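Local atomic coordinates of superoxide dismutase [Mn/Fe] (Porphyromonas gingivalis, PDB entry 1QNN), a protein that converts superoxide radicals into oxygen and hydrogen peroxide by alternately reducing and oxidising an active-site iron or manganese ion. Residues A51-I56 and Q70-N75. Sequence-based numbering, arbitrary orientation.
Sequences ADLNTI and QTLNHN. With FE (Fe (III) ion), chain E.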
loop_
_atom_site.group_PDB
_atom_site.type_symbol
_atom_site.label_atom_id
_atom_site.label_comp_id
_atom_site.label_asym_id
_atom_site.label_seq_id
_atom_site.Cartn_x
_atom_site.Cartn_y
_atom_site.Cartn_z
ATOM N N ALA A 51 9.286 31.256 -31.155
ATOM C CA ALA A 51 10.544 30.819 -30.570
ATOM C C ALA A 51 10.548 29.302 -30.398
ATOM O O ALA A 51 9.487 28.684 -30.329
ATOM C CB ALA A 51 10.753 31.504 -29.222
ATOM N N ASP A 52 11.736 28.702 -30.352
ATOM C CA ASP A 52 11.836 27.263 -30.151
ATOM C C ASP A 52 11.564 27.011 -28.663
ATOM O O ASP A 52 11.725 27.909 -27.842
ATOM C CB ASP A 52 13.221 26.743 -30.554
ATOM C CG ASP A 52 14.342 27.349 -29.730
ATOM O OD1 ASP A 52 14.600 26.843 -28.621
ATOM O OD2 ASP A 52 14.975 28.321 -30.193
ATOM N N LEU A 53 11.139 25.800 -28.325
ATOM C CA LEU A 53 10.805 25.464 -26.940
ATOM C C LEU A 53 11.869 25.823 -25.900
ATOM O O LEU A 53 11.560 26.393 -24.853
ATOM C CB LEU A 53 10.465 23.973 -26.839
ATOM C CG LEU A 53 9.780 23.500 -25.547
ATOM C CD1 LEU A 53 8.477 24.237 -25.346
ATOM C CD2 LEU A 53 9.544 21.998 -25.622
ATOM N N ASN A 54 13.122 25.494 -26.171
ATOM C CA ASN A 54 14.175 25.796 -25.212
ATOM C C ASN A 54 14.295 27.280 -24.888
ATOM O O ASN A 54 14.537 27.653 -23.737
ATOM C CB ASN A 54 15.511 25.261 -25.718
ATOM C CG ASN A 54 15.729 23.816 -25.333
ATOM O OD1 ASN A 54 16.768 23.456 -24.788
ATOM N ND2 ASN A 54 14.741 22.977 -25.609
ATOM N N THR A 55 14.120 28.124 -25.898
ATOM C CA THR A 55 14.216 29.564 -25.691
ATOM C C THR A 55 13.081 30.028 -24.786
ATOM O O THR A 55 13.276 30.886 -23.928
ATOM C CB THR A 55 14.149 30.348 -27.038
ATOM O OG1 THR A 55 15.362 30.146 -27.766
ATOM C CG2 THR A 55 13.975 31.849 -26.787
ATOM N N ILE A 56 11.896 29.454 -24.966
ATOM C CA ILE A 56 10.754 29.842 -24.153
ATOM C C ILE A 56 11.007 29.491 -22.688
ATOM O O ILE A 56 10.786 30.305 -21.793
ATOM C CB ILE A 56 9.459 29.139 -24.619
ATOM C CG1 ILE A 56 9.201 29.425 -26.102
ATOM C CG2 ILE A 56 8.285 29.610 -23.752
ATOM C CD1 ILE A 56 7.938 28.757 -26.644
ATOM N N GLN A 70 6.858 22.387 -18.295
ATOM C CA GLN A 70 6.260 21.066 -18.170
ATOM C C GLN A 70 6.289 20.328 -19.512
ATOM O O GLN A 70 6.446 19.103 -19.553
ATOM C CB GLN A 70 4.816 21.191 -17.662
ATOM C CG GLN A 70 4.723 21.420 -16.158
ATOM C CD GLN A 70 5.214 20.230 -15.356
ATOM O OE1 GLN A 70 6.406 19.946 -15.318
ATOM N NE2 GLN A 70 4.288 19.523 -14.706
ATOM N N THR A 71 6.139 21.063 -20.611
ATOM C CA THR A 71 6.170 20.423 -21.928
ATOM C C THR A 71 7.570 19.867 -22.165
ATOM O O THR A 71 7.732 18.701 -22.514
ATOM C CB THR A 71 5.800 21.410 -23.056
ATOM O OG1 THR A 71 4.448 21.844 -22.892
ATOM C CG2 THR A 71 5.937 20.741 -24.418
ATOM N N LEU A 72 8.589 20.701 -21.974
ATOM C CA LEU A 72 9.956 20.243 -22.163
ATOM C C LEU A 72 10.271 19.091 -21.201
ATOM O O LEU A 72 10.819 18.057 -21.585
ATOM C CB LEU A 72 10.942 21.393 -21.927
ATOM C CG LEU A 72 12.408 20.969 -22.054
ATOM C CD1 LEU A 72 12.689 20.476 -23.487
ATOM C CD2 LEU A 72 13.313 22.159 -21.702
ATOM N N ASN A 73 9.919 19.275 -19.935
ATOM C CA ASN A 73 10.167 18.251 -18.925
ATOM C C ASN A 73 9.644 16.870 -19.350
ATOM O O ASN A 73 10.403 15.898 -19.382
ATOM C CB ASN A 73 9.528 18.681 -17.596
ATOM C CG ASN A 73 10.436 19.593 -16.782
ATOM O OD1 ASN A 73 11.663 19.492 -16.859
ATOM N ND2 ASN A 73 9.841 20.477 -15.998
ATOM N N HIS A 74 8.364 16.794 -19.694
ATOM C CA HIS A 74 7.751 15.533 -20.106
ATOM C C HIS A 74 8.272 14.973 -21.431
ATOM O O HIS A 74 8.335 13.757 -21.615
ATOM C CB HIS A 74 6.242 15.696 -20.175
ATOM C CG HIS A 74 5.602 15.825 -18.830
ATOM N ND1 HIS A 74 5.464 17.037 -18.187
ATOM C CD2 HIS A 74 5.094 14.893 -17.990
ATOM C CE1 HIS A 74 4.897 16.844 -17.009
ATOM N NE2 HIS A 74 4.663 15.553 -16.865
ATOM N N ASN A 75 8.630 15.856 -22.355
ATOM C CA ASN A 75 9.176 15.425 -23.639
ATOM C C ASN A 75 10.442 14.639 -23.386
ATOM O O ASN A 75 10.688 13.593 -24.007
ATOM C CB ASN A 75 9.543 16.626 -24.503
ATOM C CG ASN A 75 8.353 17.218 -25.214
ATOM O OD1 ASN A 75 7.229 16.712 -25.126
ATOM N ND2 ASN A 75 8.593 18.309 -25.934
HETATM FE FE FE E . 4.213 14.787 -14.927
HETATM O O HOH W 1 4.826 16.612 -14.070
#
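In the alpha-hairpin domain of the iron/manganese superoxide dismutase fold, Leu53 and Asn54 of the short helix 53-59 rest on Thr71, Leu72 and Asn75 of helix 62-79. The latter helix also carries the metal ligand His74. Most of the contact is made by one methyl group, Leu53 CD2. Leu53 CD2 sits 3.9 Å from Leu72 CA and also touches Leu72 CB and Thr71 CG2. The CB of Leu53 points toward helix 62-79; with CG anti to the backbone N (chi1 -166°) and chi2 59°, CD2 is the methyl that reaches it. Asn75 approaches from the opposite direction and puts Asn75 ND2 3.8 Å from Leu53 CD2. Leu39 of helix 21-42 packs against both Leu53 and Thr71, so the long helix of the hairpin borders this patch. Asn54 runs at about a right angle to Leu72, with Asn54 ND2 3.9 Å from Leu72 CD1. This is a van der Waals contact at the exposed margin.

Asp52 is the N-cap of the short helix. Asp52 OD1 accepts a 3.0 Å bond from Thr55 N, and the nitrogen lies above the carboxylate plane.

On helix 62-79, His74 joins His27, Asp157, His161 and water 1 around the iron. Gln70 O accepts from both His74 N and His74 ND1, which reach it from opposite faces of the carbonyl plane. Together with the metal bond at NE2, the ND1 bond probably holds the imidazole in its rotation. Gln70 O lies almost in the ring plane, 2.7 Å from His74 ND1, while at the other ring nitrogen His74 NE2 binds the iron at 2.1 Å.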